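Local coordinates for glycerol-3-phosphate dehydrogenase [NAD(+)] (PDB 6IUY), which probably interconverts dihydroxyacetone phosphate and sn-glycerol 3-phosphate with NAD, its unusual two-domain build, with a haloacid dehalogenase-like part, enabling direct conversion of dihydroxyacetone phosphate to glycerol, at residues W267-V272 and I325-N330; H299-S304 and P319-G324; M495-K500 and E581-L586. All blocks are in the same frame, centred on the assembly; numbering follows the deposited sequence.

In the fold
Contacts 1 and 2 belong to the NAD-binding domain and lie side by side, their centres 13 Å apart, with contact 2 nested inside the loop that contact 1 closes. Both touch NAD, at different ends: contact 1 at the diphosphate and nicotinamide, contact 2 at the adenosine. Leu322 of contact 2 joins them by packing on Cys269, Thr270 and Leu327. Contact 1 is buried and apolar between its segments, whereas contact 2, less deeply buried, rests on one short tyrosine-carboxylate bond. Contact 3 lies about 37 Å from contact 1 between centres, in the helical C-terminal part, and combines a buried aromatic pair with a more exposed salt bridge.

Contact 1: residues W267-V272 and I325-N330; sequences WACTAV and IDLGEN. With NAD (nicotinamide-adenine-dinucleotide), chain C.
The NAD oxygen O2N is held by two consecutive backbone amides at the start of helix 266-282. Ala268 N donates an almost straight bond of 3.0 Å to O2N, and Trp267 N adds a weak, bent one to its main 3.0 Å bond with O1N. This amide-lined turn after strand 257-262 is consistent with the GxGxxA signature of a Rossmann-type fold, which includes Ala268. With CG anti to the backbone N (chi1 -180°), the Trp267 indole is swung over one face of the nicotinamide, the two planes nearly parallel. Its CD1 comes within 3.3 Å of NAD C6N, while CG lies 3.7 Å from C4N, the carbon that carries the hydride in NADH.

Farther along the helix, Leu327 reaches in from the loop before strand 331-334. Its CD2 meets Cys269 O at 3.6 Å and touches Cys269 CB; CD1 lies more loosely against Val272 CG1, at 4.4 Å. Met296 of strand 293-297 touches both Leu327 and Cys269. The two segments meet by apolar packing alone, hydrogen bonds from Arg273 to Asp326 O and from Asn330 to Ala276 O adding to the join, while the N-terminal amides, probably aided by the helix dipole, receive the diphosphate's negative charge.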
loop_
_atom_site.group_PDB
_atom_site.type_symbol
_atom_site.label_atom_id
_atom_site.label_comp_id
_atom_site.label_asym_id
_atom_site.label_seq_id
_atom_site.Cartn_x
_atom_site.Cartn_y
_atom_site.Cartn_z
ATOM N N TRP A 267 -6.527 15.329 -20.104
ATOM C CA TRP A 267 -7.271 14.529 -19.124
ATOM C C TRP A 267 -8.686 15.081 -18.949
ATOM O O TRP A 267 -9.659 14.330 -18.804
ATOM C CB TRP A 267 -6.501 14.514 -17.785
ATOM C CG TRP A 267 -7.141 13.715 -16.645
ATOM C CD1 TRP A 267 -7.313 14.137 -15.348
ATOM C CD2 TRP A 267 -7.664 12.382 -16.697
ATOM N NE1 TRP A 267 -7.901 13.140 -14.598
ATOM C CE2 TRP A 267 -8.126 12.057 -15.402
ATOM C CE3 TRP A 267 -7.783 11.426 -17.709
ATOM C CZ2 TRP A 267 -8.720 10.825 -15.102
ATOM C CZ3 TRP A 267 -8.355 10.203 -17.406
ATOM C CH2 TRP A 267 -8.818 9.915 -16.111
ATOM N N ALA A 268 -8.808 16.400 -18.973
ATOM C CA ALA A 268 -10.142 16.999 -18.932
ATOM C C ALA A 268 -10.998 16.424 -20.050
ATOM O O ALA A 268 -12.104 15.942 -19.785
ATOM C CB ALA A 268 -10.063 18.500 -19.022
ATOM N N CYS A 269 -10.482 16.403 -21.282
ATOM C CA CYS A 269 -11.266 15.878 -22.408
ATOM C C CYS A 269 -11.524 14.374 -22.340
ATOM O O CYS A 269 -12.591 13.913 -22.782
ATOM C CB CYS A 269 -10.597 16.193 -23.754
ATOM S SG CYS A 269 -10.575 17.966 -24.191
ATOM N N THR A 270 -10.583 13.570 -21.841
ATOM C CA THR A 270 -10.898 12.147 -21.892
ATOM C C THR A 270 -11.845 11.909 -20.726
ATOM O O THR A 270 -12.740 11.091 -20.823
ATOM C CB THR A 270 -9.652 11.183 -21.881
ATOM O OG1 THR A 270 -9.625 10.379 -20.690
ATOM C CG2 THR A 270 -8.335 11.908 -22.099
ATOM N N ALA A 271 -11.715 12.698 -19.664
ATOM C CA ALA A 271 -12.685 12.648 -18.594
ATOM C C ALA A 271 -14.107 13.022 -19.091
ATOM O O ALA A 271 -15.080 12.269 -18.881
ATOM C CB ALA A 271 -12.239 13.566 -17.446
ATOM N N VAL A 272 -14.247 14.174 -19.752
ATOM C CA VAL A 272 -15.578 14.601 -20.221
ATOM C C VAL A 272 -16.154 13.582 -21.181
ATOM O O VAL A 272 -17.369 13.440 -21.290
ATOM C CB VAL A 272 -15.548 15.990 -20.905
ATOM C CG1 VAL A 272 -15.270 15.845 -22.378
ATOM C CG2 VAL A 272 -16.877 16.692 -20.715
ATOM N N ILE A 325 -9.560 11.735 -30.997
ATOM C CA ILE A 325 -10.533 11.169 -30.071
ATOM C C ILE A 325 -11.889 11.885 -30.167
ATOM O O ILE A 325 -11.987 13.121 -30.075
ATOM C CB ILE A 325 -10.042 11.234 -28.597
ATOM C CG1 ILE A 325 -8.660 10.591 -28.441
ATOM C CG2 ILE A 325 -11.050 10.531 -27.671
ATOM C CD1 ILE A 325 -8.653 9.100 -28.765
ATOM N N ASP A 326 -12.924 11.085 -30.361
ATOM C CA ASP A 326 -14.283 11.580 -30.444
ATOM C C ASP A 326 -14.853 11.778 -29.047
ATOM O O ASP A 326 -15.151 10.808 -28.364
ATOM C CB ASP A 326 -15.152 10.599 -31.243
ATOM C CG ASP A 326 -16.564 11.137 -31.509
ATOM O OD1 ASP A 326 -16.834 11.612 -32.643
ATOM O OD2 ASP A 326 -17.408 11.077 -30.595
ATOM N N LEU A 327 -14.967 13.030 -28.605
ATOM C CA LEU A 327 -15.762 13.328 -27.418
ATOM C C LEU A 327 -17.146 13.128 -27.977
ATOM O O LEU A 327 -17.353 13.425 -29.160
ATOM C CB LEU A 327 -15.530 14.750 -26.896
ATOM C CG LEU A 327 -14.096 15.251 -27.043
ATOM C CD1 LEU A 327 -13.959 16.622 -26.454
ATOM C CD2 LEU A 327 -13.122 14.303 -26.356
ATOM N N GLY A 328 -18.088 12.594 -27.221
ATOM C CA GLY A 328 -19.371 12.272 -27.855
ATOM C C GLY A 328 -20.141 13.444 -28.495
ATOM O O GLY A 328 -19.698 14.605 -28.526
ATOM N N GLU A 329 -21.327 13.151 -29.001
ATOM C CA GLU A 329 -22.139 14.210 -29.592
ATOM C C GLU A 329 -22.885 15.068 -28.568
ATOM O O GLU A 329 -23.522 16.047 -28.945
ATOM C CB GLU A 329 -23.123 13.608 -30.586
ATOM C CG GLU A 329 -22.408 12.851 -31.702
ATOM C CD GLU A 329 -23.354 12.314 -32.733
ATOM O OE1 GLU A 329 -24.523 12.763 -32.744
ATOM O OE2 GLU A 329 -22.930 11.443 -33.527
ATOM N N ASN A 330 -22.801 14.717 -27.285
ATOM C CA ASN A 330 -23.507 15.477 -26.256
ATOM C C ASN A 330 -22.585 16.343 -25.406
ATOM O O ASN A 330 -22.886 16.646 -24.255
ATOM C CB ASN A 330 -24.335 14.535 -25.356
ATOM C CG ASN A 330 -23.510 13.404 -24.723
ATOM O OD1 ASN A 330 -22.749 12.707 -25.392
ATOM N ND2 ASN A 330 -23.692 13.208 -23.429
HETATM P PA NAD C . -3.076 19.750 -20.000
HETATM O O1A NAD C . -3.436 19.023 -21.230
HETATM O O2A NAD C . -1.780 19.283 -19.352
HETATM O O5B NAD C . -2.894 21.340 -20.305
HETATM C C5B NAD C . -3.556 21.941 -21.428
HETATM C C4B NAD C . -4.609 22.963 -20.931
HETATM O O4B NAD C . -4.009 23.976 -20.367
HETATM C C3B NAD C . -5.339 23.567 -22.134
HETATM O O3B NAD C . -6.586 23.069 -22.293
HETATM C C2B NAD C . -5.406 25.074 -21.821
HETATM O O2B NAD C . -6.797 25.552 -22.088
HETATM C C1B NAD C . -5.081 25.148 -20.576
HETATM N N9A NAD C . -4.515 26.403 -20.314
HETATM C C8A NAD C . -3.409 26.965 -20.856
HETATM N N7A NAD C . -3.260 28.185 -20.294
HETATM C C5A NAD C . -4.282 28.391 -19.420
HETATM C C6A NAD C . -4.621 29.456 -18.606
HETATM N N6A NAD C . -3.924 30.691 -18.487
HETATM N N1A NAD C . -5.699 29.379 -17.814
HETATM C C2A NAD C . -6.464 28.250 -17.830
HETATM N N3A NAD C . -6.144 27.211 -18.634
HETATM C C4A NAD C . -5.051 27.287 -19.427
HETATM O O3 NAD C . -4.287 19.575 -18.961
HETATM P PN NAD C . -4.880 18.203 -18.382
HETATM O O1N NAD C . -4.268 17.004 -19.085
HETATM O O2N NAD C . -6.383 18.160 -18.535
HETATM O O5D NAD C . -4.441 18.118 -16.868
HETATM C C5D NAD C . -4.992 18.984 -15.894
HETATM C C4D NAD C . -4.890 18.269 -14.539
HETATM O O4D NAD C . -5.156 16.983 -14.677
HETATM C C3D NAD C . -3.458 18.355 -14.051
HETATM O O3D NAD C . -3.462 18.729 -12.760
HETATM C C2D NAD C . -2.894 16.914 -14.200
HETATM O O2D NAD C . -1.807 16.757 -13.199
HETATM C C1D NAD C . -3.936 16.157 -13.998
HETATM N N1N NAD C . -3.886 14.847 -14.617
HETATM C C2N NAD C . -3.432 14.654 -15.905
HETATM C C3N NAD C . -3.407 13.374 -16.456
HETATM C C7N NAD C . -2.867 13.196 -17.892
HETATM O O7N NAD C . -2.566 12.093 -18.303
HETATM N N7N NAD C . -2.745 14.362 -18.731
HETATM C C4N NAD C . -3.837 12.281 -15.734
HETATM C C5N NAD C . -4.322 12.471 -14.452
HETATM C C6N NAD C . -4.349 13.758 -13.912
#

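Contact 2: residues H299-S304 and P319-G324; sequences HEEKHS and PIYLPG. With NAD (nicotinamide-adenine-dinucleotide), chain C.
Tyr321 and Glu301 both set CG anti to their own carbonyl carbon (chi1 -65° and -59°), and the glutamate then runs out extended, so that the two side chains meet from opposite directions. Tyr321 OH donates a 2.6 Å hydrogen bond to Glu301 OE2, using the syn lone pair of that oxygen. The carboxylate is nearly coplanar with the phenol ring, 27° apart, and OE2 approaches the ring at its edge.

The phenol ring is sandwiched between NAD and its own neighbour Ile320. One face carries C3B of the adenosine ribose, 3.6 Å above the plane, and the opposite face rests on Ile320 CG2. On the same face as C3B, C5B of NAD stands over the ring's border, 3.4 Å from Tyr321 CE1. The imidazole of His299 lies practically parallel to the adenine, with C6A over the ring centre, while His299 CB touches the ribose oxygen O2B at 3.4 Å. Behind the tyrosine, Asn318 OD1 accepts the backbone N-H groups of both Ile320 and Tyr321, steadying the turn. Adenosine held by the loop that follows the second strand of the beta-alpha-beta unit, here strand 293-297, is typical of a Rossmann fold.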
loop_
_atom_site.group_PDB
_atom_site.type_symbol
_atom_site.label_atom_id
_atom_site.label_comp_id
_atom_site.label_asym_id
_atom_site.label_seq_id
_atom_site.Cartn_x
_atom_site.Cartn_y
_atom_site.Cartn_z
ATOM N N HIS A 299 -10.681 27.203 -22.076
ATOM C CA HIS A 299 -9.914 28.440 -22.028
ATOM C C HIS A 299 -9.528 28.882 -23.434
ATOM O O HIS A 299 -9.054 28.068 -24.229
ATOM C CB HIS A 299 -8.658 28.259 -21.193
ATOM C CG HIS A 299 -7.769 29.459 -21.174
ATOM N ND1 HIS A 299 -6.576 29.520 -21.876
ATOM C CD2 HIS A 299 -7.881 30.644 -20.533
ATOM C CE1 HIS A 299 -6.004 30.690 -21.669
ATOM N NE2 HIS A 299 -6.775 31.391 -20.853
ATOM N N GLU A 300 -9.747 30.156 -23.752
ATOM C CA GLU A 300 -9.413 30.655 -25.085
ATOM C C GLU A 300 -7.947 31.001 -25.146
ATOM O O GLU A 300 -7.446 31.734 -24.309
ATOM C CB GLU A 300 -10.247 31.880 -25.444
ATOM C CG GLU A 300 -10.008 32.379 -26.849
ATOM C CD GLU A 300 -10.902 33.570 -27.218
ATOM O OE1 GLU A 300 -10.405 34.709 -27.194
ATOM O OE2 GLU A 300 -12.094 33.367 -27.533
ATOM N N GLU A 301 -7.250 30.481 -26.143
ATOM C CA GLU A 301 -5.836 30.800 -26.302
ATOM C C GLU A 301 -5.668 31.706 -27.511
ATOM O O GLU A 301 -6.401 31.558 -28.501
ATOM C CB GLU A 301 -5.001 29.514 -26.447
ATOM C CG GLU A 301 -5.152 28.602 -25.250
ATOM C CD GLU A 301 -4.381 27.288 -25.386
ATOM O OE1 GLU A 301 -3.157 27.265 -25.131
ATOM O OE2 GLU A 301 -5.015 26.286 -25.737
ATOM N N LYS A 302 -4.710 32.630 -27.411
ATOM C CA LYS A 302 -4.464 33.653 -28.427
ATOM C C LYS A 302 -4.247 33.085 -29.817
ATOM O O LYS A 302 -4.714 33.663 -30.791
ATOM C CB LYS A 302 -3.261 34.513 -28.027
ATOM C CG LYS A 302 -3.579 35.482 -26.904
ATOM C CD LYS A 302 -2.327 36.176 -26.377
ATOM C CE LYS A 302 -2.637 36.986 -25.118
ATOM N NZ LYS A 302 -1.408 37.539 -24.471
ATOM N N HIS A 303 -3.576 31.939 -29.921
ATOM C CA HIS A 303 -3.189 31.433 -31.235
ATOM C C HIS A 303 -4.308 30.641 -31.898
ATOM O O HIS A 303 -4.196 30.221 -33.058
ATOM C CB HIS A 303 -1.908 30.582 -31.131
ATOM C CG HIS A 303 -2.040 29.387 -30.249
ATOM N ND1 HIS A 303 -2.612 28.209 -30.680
ATOM C CD2 HIS A 303 -1.690 29.187 -28.957
ATOM C CE1 HIS A 303 -2.621 27.338 -29.687
ATOM N NE2 HIS A 303 -2.068 27.906 -28.632
ATOM N N SER A 304 -5.404 30.431 -31.190
ATOM C CA SER A 304 -6.508 29.768 -31.860
ATOM C C SER A 304 -7.834 30.497 -31.647
ATOM O O SER A 304 -8.774 30.301 -32.409
ATOM C CB SER A 304 -6.611 28.318 -31.403
ATOM O OG SER A 304 -6.633 28.277 -30.001
ATOM N N PRO A 319 -8.720 19.000 -31.096
ATOM C CA PRO A 319 -7.679 18.499 -31.994
ATOM C C PRO A 319 -6.300 18.910 -31.538
ATOM O O PRO A 319 -5.309 18.484 -32.110
ATOM C CB PRO A 319 -8.046 19.143 -33.328
ATOM C CG PRO A 319 -8.639 20.483 -32.918
ATOM C CD PRO A 319 -9.279 20.284 -31.557
ATOM N N ILE A 320 -6.228 19.706 -30.487
ATOM C CA ILE A 320 -4.947 20.176 -29.973
ATOM C C ILE A 320 -4.454 19.347 -28.792
ATOM O O ILE A 320 -3.261 19.053 -28.685
ATOM C CB ILE A 320 -5.024 21.627 -29.512
ATOM C CG1 ILE A 320 -5.474 22.535 -30.662
ATOM C CG2 ILE A 320 -3.693 22.077 -28.995
ATOM C CD1 ILE A 320 -5.690 23.973 -30.208
ATOM N N TYR A 321 -5.372 19.000 -27.898
ATOM C CA TYR A 321 -5.008 18.387 -26.633
ATOM C C TYR A 321 -5.442 16.938 -26.552
ATOM O O TYR A 321 -4.970 16.221 -25.693
ATOM C CB TYR A 321 -5.595 19.186 -25.469
ATOM C CG TYR A 321 -5.001 20.565 -25.403
ATOM C CD1 TYR A 321 -3.762 20.769 -24.840
ATOM C CD2 TYR A 321 -5.662 21.656 -25.963
ATOM C CE1 TYR A 321 -3.190 22.041 -24.802
ATOM C CE2 TYR A 321 -5.108 22.926 -25.926
ATOM C CZ TYR A 321 -3.872 23.118 -25.353
ATOM O OH TYR A 321 -3.322 24.385 -25.306
ATOM N N LEU A 322 -6.334 16.509 -27.444
ATOM C CA LEU A 322 -6.713 15.096 -27.510
ATOM C C LEU A 322 -7.099 14.708 -28.921
ATOM O O LEU A 322 -8.211 14.265 -29.156
ATOM C CB LEU A 322 -7.859 14.786 -26.538
ATOM C CG LEU A 322 -7.974 13.303 -26.136
ATOM C CD1 LEU A 322 -6.838 12.864 -25.232
ATOM C CD2 LEU A 322 -9.284 13.002 -25.461
ATOM N N PRO A 323 -6.151 14.845 -29.870
ATOM C CA PRO A 323 -6.409 14.601 -31.297
ATOM C C PRO A 323 -6.827 13.178 -31.619
ATOM O O PRO A 323 -6.302 12.231 -31.039
ATOM C CB PRO A 323 -5.062 14.919 -31.969
ATOM C CG PRO A 323 -4.039 14.948 -30.861
ATOM C CD PRO A 323 -4.757 15.253 -29.592
ATOM N N GLY A 324 -7.757 13.040 -32.559
ATOM C CA GLY A 324 -8.206 11.747 -33.009
ATOM C C GLY A 324 -9.236 11.098 -32.116
ATOM O O GLY A 324 -9.716 10.020 -32.424
HETATM P PA NAD C . -3.076 19.750 -20.000
HETATM O O1A NAD C . -3.436 19.023 -21.230
HETATM O O2A NAD C . -1.780 19.283 -19.352
HETATM O O5B NAD C . -2.894 21.340 -20.305
HETATM C C5B NAD C . -3.556 21.941 -21.428
HETATM C C4B NAD C . -4.609 22.963 -20.931
HETATM O O4B NAD C . -4.009 23.976 -20.367
HETATM C C3B NAD C . -5.339 23.567 -22.134
HETATM O O3B NAD C . -6.586 23.069 -22.293
HETATM C C2B NAD C . -5.406 25.074 -21.821
HETATM O O2B NAD C . -6.797 25.552 -22.088
HETATM C C1B NAD C . -5.081 25.148 -20.576
HETATM N N9A NAD C . -4.515 26.403 -20.314
HETATM C C8A NAD C . -3.409 26.965 -20.856
HETATM N N7A NAD C . -3.260 28.185 -20.294
HETATM C C5A NAD C . -4.282 28.391 -19.420
HETATM C C6A NAD C . -4.621 29.456 -18.606
HETATM N N6A NAD C . -3.924 30.691 -18.487
HETATM N N1A NAD C . -5.699 29.379 -17.814
HETATM C C2A NAD C . -6.464 28.250 -17.830
HETATM N N3A NAD C . -6.144 27.211 -18.634
HETATM C C4A NAD C . -5.051 27.287 -19.427
HETATM O O3 NAD C . -4.287 19.575 -18.961
HETATM P PN NAD C . -4.880 18.203 -18.382
HETATM O O1N NAD C . -4.268 17.004 -19.085
HETATM O O2N NAD C . -6.383 18.160 -18.535
HETATM O O5D NAD C . -4.441 18.118 -16.868
HETATM C C5D NAD C . -4.992 18.984 -15.894
HETATM C C4D NAD C . -4.890 18.269 -14.539
HETATM O O4D NAD C . -5.156 16.983 -14.677
HETATM C C3D NAD C . -3.458 18.355 -14.051
HETATM O O3D NAD C . -3.462 18.729 -12.760
HETATM C C2D NAD C . -2.894 16.914 -14.200
HETATM O O2D NAD C . -1.807 16.757 -13.199
HETATM C C1D NAD C . -3.936 16.157 -13.998
HETATM N N1N NAD C . -3.886 14.847 -14.617
HETATM C C2N NAD C . -3.432 14.654 -15.905
HETATM C C3N NAD C . -3.407 13.374 -16.456
HETATM C C7N NAD C . -2.867 13.196 -17.892
HETATM O O7N NAD C . -2.566 12.093 -18.303
HETATM N N7N NAD C . -2.745 14.362 -18.731
HETATM C C4N NAD C . -3.837 12.281 -15.734
HETATM C C5N NAD C . -4.322 12.471 -14.452
HETATM C C6N NAD C . -4.349 13.758 -13.912
#

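Contact 3: residues M495-K500 and E581-L586; sequences MRKFCK and ELEFPL
Lys497 NZ is gripped by two oxygens of Glu583, one from the backbone and one from the side chain. The bond to Glu583 O is short, 2.6 Å, lying in the carbonyl plane on a lone pair, with a C=O...N angle of 120°. The salt bridge to Glu583 OE1 measures 2.9 Å and comes from above the carboxylate plane. Both are reached because the lysine chain is extended, and on the way its methylenes pass along Phe584, with Lys497 CB 3.5 Å from Phe584 CE2. A methionine in place of this lysine would probably leave the Glu583 carboxylate without its charged mate and the Glu583 carbonyl without this donor.

One residue on, Phe498 directs its ring edge at the face of Phe584, a T-shaped pair with centroids 5.6 Å apart and planes at 68°. Phe584 CE2 also presses on the helix backbone, 3.2 Å from Phe498 N.

The next shell holds these rings in place. Phe501 makes a second edge-to-face pair with Phe584, and Leu575 of helix 564-577 touches both Phe498 and Phe584. Met459 and Leu463 of helix 454-477 pack on Phe498. Glu494 OE1 accepts the backbone N-H of Leu586, tying helix 481-502 to the first turn of helix 585-594, of which Phe584 is the N-cap. Arg496, meanwhile, forms a salt bridge with Asp509 of the second subunit. A phenylalanine at the entry to helix 585-594, packed edge-to-face against a ring of helix 481-502 with an ion pair toward the rim, joins two elements of the all-helical C-terminal domain of the glycerol-3-phosphate dehydrogenase family.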
loop_
_atom_site.group_PDB
_atom_site.type_symbol
_atom_site.label_atom_id
_atom_site.label_comp_id
_atom_site.label_asym_id
_atom_site.label_seq_id
_atom_site.Cartn_x
_atom_site.Cartn_y
_atom_site.Cartn_z
ATOM N N MET A 495 5.992 10.253 0.596
ATOM C CA MET A 495 4.599 10.628 0.389
ATOM C C MET A 495 3.820 10.306 1.660
ATOM O O MET A 495 3.147 11.172 2.238
ATOM C CB MET A 495 4.007 9.887 -0.813
ATOM C CG MET A 495 4.495 10.419 -2.166
ATOM S SD MET A 495 4.143 9.301 -3.545
ATOM C CE MET A 495 2.347 9.164 -3.535
ATOM N N ARG A 496 3.950 9.048 2.078
ATOM C CA ARG A 496 3.411 8.506 3.320
ATOM C C ARG A 496 3.707 9.368 4.538
ATOM O O ARG A 496 2.820 9.673 5.321
ATOM C CB ARG A 496 3.981 7.102 3.540
ATOM C CG ARG A 496 3.136 6.235 4.450
ATOM C CD ARG A 496 3.570 4.793 4.379
ATOM N NE ARG A 496 3.006 3.997 5.468
ATOM C CZ ARG A 496 3.719 3.478 6.467
ATOM N NH1 ARG A 496 5.033 3.664 6.514
ATOM N NH2 ARG A 496 3.116 2.755 7.411
ATOM N N LYS A 497 4.965 9.756 4.691
ATOM C CA LYS A 497 5.409 10.560 5.823
ATOM C C LYS A 497 4.815 11.973 5.795
ATOM O O LYS A 497 4.342 12.487 6.809
ATOM C CB LYS A 497 6.933 10.632 5.820
ATOM C CG LYS A 497 7.557 11.164 7.073
ATOM C CD LYS A 497 9.054 11.406 6.860
ATOM C CE LYS A 497 9.763 11.555 8.198
ATOM N NZ LYS A 497 11.143 12.106 8.091
ATOM N N PHE A 498 4.844 12.604 4.631
ATOM C CA PHE A 498 4.266 13.934 4.477
ATOM C C PHE A 498 2.761 13.908 4.773
ATOM O O PHE A 498 2.218 14.817 5.398
ATOM C CB PHE A 498 4.537 14.443 3.060
ATOM C CG PHE A 498 4.276 15.901 2.873
ATOM C CD1 PHE A 498 5.244 16.823 3.177
ATOM C CD2 PHE A 498 3.061 16.343 2.363
ATOM C CE1 PHE A 498 5.014 18.154 3.002
ATOM C CE2 PHE A 498 2.829 17.681 2.179
ATOM C CZ PHE A 498 3.806 18.587 2.503
ATOM N N CYS A 499 2.085 12.864 4.321
ATOM C CA CYS A 499 0.661 12.717 4.622
ATOM C C CYS A 499 0.411 12.674 6.114
ATOM O O CYS A 499 -0.585 13.213 6.608
ATOM C CB CYS A 499 0.094 11.455 3.991
ATOM S SG CYS A 499 -0.434 11.688 2.305
ATOM N N LYS A 500 1.316 12.026 6.834
ATOM C CA LYS A 500 1.168 11.924 8.269
ATOM C C LYS A 500 1.565 13.240 8.949
ATOM O O LYS A 500 0.944 13.634 9.933
ATOM C CB LYS A 500 1.976 10.730 8.793
ATOM C CG LYS A 500 1.462 9.391 8.217
ATOM C CD LYS A 500 2.162 8.185 8.841
ATOM C CE LYS A 500 1.736 6.878 8.183
ATOM N NZ LYS A 500 2.757 5.827 8.452
ATOM N N GLU A 581 13.429 20.168 5.716
ATOM C CA GLU A 581 14.272 19.772 4.585
ATOM C C GLU A 581 14.923 18.398 4.757
ATOM O O GLU A 581 15.008 17.639 3.788
ATOM C CB GLU A 581 15.359 20.806 4.327
ATOM C CG GLU A 581 14.887 22.014 3.554
ATOM C CD GLU A 581 15.252 23.307 4.252
ATOM O OE1 GLU A 581 15.331 23.288 5.506
ATOM O OE2 GLU A 581 15.461 24.332 3.556
ATOM N N LEU A 582 15.368 18.061 5.968
ATOM C CA LEU A 582 16.020 16.763 6.167
ATOM C C LEU A 582 15.036 15.647 6.522
ATOM O O LEU A 582 15.382 14.470 6.453
ATOM C CB LEU A 582 17.101 16.852 7.244
ATOM C CG LEU A 582 18.090 18.000 7.051
ATOM C CD1 LEU A 582 19.370 17.753 7.852
ATOM C CD2 LEU A 582 18.391 18.184 5.580
ATOM N N GLU A 583 13.811 15.999 6.885
ATOM C CA GLU A 583 12.814 14.969 7.122
ATOM C C GLU A 583 12.435 14.274 5.828
ATOM O O GLU A 583 11.925 13.164 5.839
ATOM C CB GLU A 583 11.563 15.550 7.777
ATOM C CG GLU A 583 11.808 16.135 9.161
ATOM C CD GLU A 583 12.315 15.103 10.136
ATOM O OE1 GLU A 583 11.686 14.026 10.246
ATOM O OE2 GLU A 583 13.352 15.366 10.784
ATOM N N PHE A 584 12.672 14.936 4.705
ATOM C CA PHE A 584 12.252 14.393 3.425
ATOM C C PHE A 584 13.410 14.523 2.466
ATOM O O PHE A 584 13.424 15.397 1.603
ATOM C CB PHE A 584 11.001 15.112 2.907
ATOM C CG PHE A 584 9.788 14.986 3.822
ATOM C CD1 PHE A 584 9.533 15.939 4.805
ATOM C CD2 PHE A 584 8.898 13.930 3.686
ATOM C CE1 PHE A 584 8.424 15.830 5.648
ATOM C CE2 PHE A 584 7.785 13.817 4.524
ATOM C CZ PHE A 584 7.552 14.770 5.499
ATOM N N PRO A 585 14.417 13.663 2.636
ATOM C CA PRO A 585 15.654 13.820 1.864
ATOM C C PRO A 585 15.432 13.688 0.355
ATOM O O PRO A 585 16.043 14.449 -0.372
ATOM C CB PRO A 585 16.555 12.695 2.402
ATOM C CG PRO A 585 15.609 11.700 3.001
ATOM C CD PRO A 585 14.475 12.517 3.559
ATOM N N LEU A 586 14.587 12.772 -0.120
ATOM C CA LEU A 586 14.484 12.624 -1.568
ATOM C C LEU A 586 13.774 13.829 -2.180
ATOM O O LEU A 586 14.218 14.342 -3.208
ATOM C CB LEU A 586 13.764 11.328 -1.956
ATOM C CG LEU A 586 13.559 11.111 -3.472
ATOM C CD1 LEU A 586 14.881 10.940 -4.223
ATOM C CD2 LEU A 586 12.665 9.918 -3.720
#